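Local coordinates for protein intimin (Escherichia coli O127:H6 str. E2348/69, PDB 6TQD) that acts as an outer-membrane adhesin in bacterial attachment, its D00-D0 region probably forming an extended juncture of Ig-like domains in the extracellular passenger, at residues I51-S56 with Q60-I65; R82-D85 with N89-N92. All coordinates share one frame; numbering follows the deposited sequence. Where two conformers were deposited one is given.

Contact 1 (I51-S56 with Q60-I65); sequences IQHSGS and QDYQAI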
# COMPACT_ATOMS: atom_id res chain seq x y z
N ILE A 51 7.66 -15.14 8.37
CA ILE A 51 7.36 -15.00 9.79
C ILE A 51 8.37 -15.82 10.56
O ILE A 51 8.64 -16.98 10.21
CB ILE A 51 5.92 -15.43 10.10
CG1 ILE A 51 4.99 -14.27 9.77
CG2 ILE A 51 5.80 -15.84 11.57
CD1 ILE A 51 3.60 -14.67 9.50
N GLN A 52 8.95 -15.21 11.59
CA GLN A 52 10.00 -15.84 12.36
C GLN A 52 9.81 -15.50 13.83
O GLN A 52 9.24 -14.47 14.18
CB GLN A 52 11.40 -15.36 11.95
CG GLN A 52 11.55 -13.86 12.02
CD GLN A 52 12.96 -13.40 11.64
OE1 GLN A 52 13.58 -12.63 12.37
NE2 GLN A 52 13.50 -13.96 10.57
N HIS A 53 10.31 -16.39 14.69
CA HIS A 53 10.36 -16.09 16.10
C HIS A 53 11.23 -14.86 16.34
O HIS A 53 12.26 -14.68 15.69
CB HIS A 53 10.92 -17.30 16.85
CG HIS A 53 10.55 -17.34 18.29
ND1 HIS A 53 11.33 -16.78 19.28
CD2 HIS A 53 9.47 -17.88 18.92
CE1 HIS A 53 10.75 -16.97 20.46
NE2 HIS A 53 9.63 -17.64 20.27
N SER A 54 10.79 -13.99 17.25
CA SER A 54 11.52 -12.76 17.52
C SER A 54 12.84 -13.00 18.25
O SER A 54 13.64 -12.06 18.37
CB SER A 54 10.66 -11.81 18.35
OG SER A 54 9.43 -11.53 17.71
N GLY A 55 13.09 -14.21 18.72
CA GLY A 55 14.32 -14.53 19.42
C GLY A 55 14.24 -14.41 20.92
O GLY A 55 15.25 -14.66 21.60
N SER A 56 13.09 -14.04 21.46
CA SER A 56 12.90 -13.98 22.90
C SER A 56 12.68 -15.41 23.41
O SER A 56 12.78 -16.38 22.66
CB SER A 56 11.75 -13.04 23.24
OG SER A 56 10.50 -13.64 22.95
N GLN A 60 5.18 -17.40 22.09
CA GLN A 60 4.21 -16.71 21.25
C GLN A 60 4.74 -15.41 20.66
O GLN A 60 3.94 -14.59 20.18
CB GLN A 60 2.90 -16.42 21.99
CG GLN A 60 3.01 -15.44 23.15
CD GLN A 60 1.65 -14.91 23.58
OE1 GLN A 60 1.23 -13.83 23.15
NE2 GLN A 60 0.96 -15.65 24.42
N ASP A 61 6.06 -15.19 20.68
CA ASP A 61 6.66 -13.93 20.25
C ASP A 61 7.18 -14.09 18.83
O ASP A 61 8.28 -14.63 18.61
CB ASP A 61 7.78 -13.52 21.20
CG ASP A 61 8.35 -12.15 20.89
OD1 ASP A 61 7.74 -11.43 20.07
OD2 ASP A 61 9.41 -11.81 21.45
N TYR A 62 6.41 -13.60 17.86
CA TYR A 62 6.74 -13.72 16.45
C TYR A 62 6.71 -12.35 15.79
O TYR A 62 6.11 -11.40 16.29
CB TYR A 62 5.74 -14.65 15.74
CG TYR A 62 6.03 -16.09 16.05
CD1 TYR A 62 5.49 -16.70 17.19
CD2 TYR A 62 6.86 -16.83 15.24
CE1 TYR A 62 5.79 -18.01 17.48
CE2 TYR A 62 7.14 -18.13 15.51
CZ TYR A 62 6.62 -18.72 16.65
OH TYR A 62 6.91 -20.04 16.91
N GLN A 63 7.38 -12.27 14.65
CA GLN A 63 7.44 -11.05 13.87
C GLN A 63 7.43 -11.41 12.39
O GLN A 63 7.84 -12.51 12.00
CB GLN A 63 8.70 -10.24 14.17
CG GLN A 63 10.00 -10.95 13.83
CD GLN A 63 11.21 -10.34 14.53
OE1 GLN A 63 11.07 -9.50 15.41
NE2 GLN A 63 12.39 -10.76 14.10
N ALA A 64 6.96 -10.48 11.58
CA ALA A 64 6.94 -10.65 10.14
C ALA A 64 8.03 -9.77 9.54
O ALA A 64 8.15 -8.60 9.91
CB ALA A 64 5.58 -10.26 9.56
N ILE A 65 8.82 -10.35 8.65
CA ILE A 65 9.75 -9.62 7.80
C ILE A 65 9.02 -9.41 6.48
O ILE A 65 8.72 -10.36 5.77
CB ILE A 65 11.06 -10.38 7.59
CG1 ILE A 65 11.64 -10.83 8.94
CG2 ILE A 65 12.04 -9.52 6.81
CD1 ILE A 65 11.75 -9.74 9.97
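The carbonyl oxygen of Asp61 meets three groups of 51-56 but takes one firm hydrogen bond from them. Ser54 N donates to Asp61 O over 2.9 Å in an almost straight bond, tilted from the carbonyl plane. The others are contacts: Asp61 O lies 3.4 Å above the His53 ring plane, over its centre, and His53 CA makes a CA-H...O approach. This is the loop end of an antiparallel β-hairpin, with strand 50-53 at the margin of a four-strand sheet and strand 62-65 bonded on its other side to strand 21-30. Gln52 and Gln63 form the hydrogen-bonded pair: Gln52 N to Gln63 O and Gln63 N to Gln52 O are both 2.9 Å long. Their side chains rise on one face of the sheet, where Gln63 NE2 donates to Gln52 OE1 (2.8 Å) with the acceptor in the amide plane of Gln63. In each, CG lies between the backbone N and the carbonyl carbon (chi1 56° and 63°), which turns both extended chains over their shared backbone ring. On the opposite face, in the given conformer of Ile51, one of two, CG1 lies against Ala64 CB. His53 and Tyr62 make a T-shaped pair, the imidazole edge directed at the phenol face with planes at 79°. The imidazole itself is held through both ring nitrogens: Ser58 O binds NE2, and Gly55 N donates to ND1, consistent with a proton on NE2. Less certain, since Asp61 also has two conformers, is the bond from Ser56 OG to the anti lone pair of Asp61 OD2, 2.6 Å away.

Contact 2 (R82-D85 with N89-N92); sequences RAYD and NSSN
On one face of the Tyr84 ring lies Ser90 CB, a CH-π contact 3.8 Å from the centroid and displaced toward the rim; Asn89 O approaches the ring obliquely. Arg36 of strand 34-40 adds a cation-π partner to this ring. A true pair of flat groups, the Asp85 carboxylate and the Asn89 amide, has its planes 74° apart. Asn89 ND2 reaches the syn lone pair of Asp85 OD2 at 3.0 Å, with that oxygen in the amide plane. The other oxygen, Asp85 OD1, is met by Asn89 N from above the carboxylate plane (2.9 Å), and it also takes Asn87 N, which makes an Asx turn. Asp85 chi1, near +60° (70°), tucks the carboxylate back over its own backbone, toward the N-H groups of the turn, and both its oxygens hold the turn together. These residues close an antiparallel β-hairpin in the N-terminal β-sandwich, where strand 76-85 runs between strands 34-40 and 90-101. Tyr84 and Ser90 are its non-hydrogen-bonded pair, flanked by Asp85 N to Asn89 O at 2.9 Å and Ser91 N to Ala83 O at 2.8 Å. Further along, a side chain does the work of a backbone acceptor: Ala83 N donates to Ser91 OG (2.9 Å) rather than to Ser91 O. That hydroxyl in turn donates a hydrogen bond to Asn92 O, so it acts as acceptor and donor at once. Arg82 runs alongside Ser90, its CD against Ser90 CB, and the chain bends at chi3 to bring NH1 within 2.9 Å of Ser91 O, a weak bond with an N-H...O angle of only 116°.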
# COMPACT_ATOMS: atom_id res chain seq x y z
N ARG A 82 -1.56 -21.43 14.00
CA ARG A 82 -2.28 -22.38 14.82
C ARG A 82 -1.49 -22.57 16.11
O ARG A 82 -0.29 -22.86 16.06
CB ARG A 82 -2.44 -23.71 14.09
CG ARG A 82 -3.34 -24.72 14.79
CD ARG A 82 -3.35 -26.06 14.07
NE ARG A 82 -4.02 -26.07 12.76
CZ ARG A 82 -5.34 -26.18 12.58
NH1 ARG A 82 -6.15 -26.24 13.62
NH2 ARG A 82 -5.84 -26.25 11.36
N ALA A 83 -2.15 -22.44 17.24
CA ALA A 83 -1.52 -22.69 18.53
C ALA A 83 -1.73 -24.14 18.94
O ALA A 83 -2.77 -24.73 18.65
CB ALA A 83 -2.09 -21.76 19.60
N TYR A 84 -0.72 -24.71 19.62
CA TYR A 84 -0.83 -26.03 20.21
C TYR A 84 -0.53 -25.93 21.70
O TYR A 84 0.39 -25.20 22.12
CB TYR A 84 0.17 -27.02 19.63
CG TYR A 84 -0.16 -27.50 18.24
CD1 TYR A 84 0.12 -26.73 17.14
CD2 TYR A 84 -0.74 -28.75 18.03
CE1 TYR A 84 -0.17 -27.16 15.87
CE2 TYR A 84 -1.03 -29.19 16.75
CZ TYR A 84 -0.74 -28.38 15.67
OH TYR A 84 -1.01 -28.78 14.37
N ASP A 85 -1.25 -26.72 22.50
CA ASP A 85 -0.99 -26.80 23.93
C ASP A 85 -0.09 -27.99 24.24
O ASP A 85 0.29 -28.77 23.36
CB ASP A 85 -2.29 -26.80 24.74
CG ASP A 85 -3.11 -28.07 24.61
OD1 ASP A 85 -2.57 -29.10 24.16
OD2 ASP A 85 -4.30 -28.03 24.98
N ASN A 89 -3.43 -30.59 21.78
CA ASN A 89 -4.60 -29.95 21.19
C ASN A 89 -4.14 -28.71 20.44
O ASN A 89 -3.11 -28.12 20.74
CB ASN A 89 -5.57 -29.47 22.26
CG ASN A 89 -6.13 -30.61 23.09
OD1 ASN A 89 -6.75 -31.56 22.57
ND2 ASN A 89 -5.92 -30.52 24.39
N SER A 90 -4.92 -28.33 19.44
CA SER A 90 -4.64 -27.10 18.71
C SER A 90 -5.84 -26.16 18.77
O SER A 90 -6.95 -26.53 19.16
CB SER A 90 -4.20 -27.40 17.28
OG SER A 90 -5.22 -28.03 16.56
N SER A 91 -5.57 -24.91 18.39
CA SER A 91 -6.58 -23.88 18.23
C SER A 91 -7.13 -23.91 16.80
O SER A 91 -6.76 -24.74 15.98
CB SER A 91 -5.97 -22.51 18.49
OG SER A 91 -5.03 -22.18 17.47
N ASN A 92 -8.01 -22.95 16.50
CA ASN A 92 -8.31 -22.68 15.10
C ASN A 92 -7.03 -22.25 14.39
O ASN A 92 -6.07 -21.77 15.00
CB ASN A 92 -9.30 -21.52 15.01
CG ASN A 92 -10.68 -21.86 15.50
OD1 ASN A 92 -11.14 -22.99 15.38
ND2 ASN A 92 -11.37 -20.86 16.05

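From the N terminus the chain lays down strands 6-9, 14-17, 21-30 and 34-40 before reaching contact 1, which closes the loop between strands 50-53 and 62-65. A connection then leads to strand 76-85 in the other sheet, and contact 2 closes the next hairpin, onto strand 90-101. The two are in series, neither nested nor crossed, with centres about 17 Å apart and nearest atoms about 8 Å apart. Contact 1 pairs the outermost strand 50-53 with 62-65 in the antiparallel sheet that contains 21-30; contact 2 joins the two central strands of the mixed sheet. Strand 34-40, beside 76-85, carries Trp39 and Ile37 to Tyr62 of contact 1, and Arg36 to Tyr84 of contact 2.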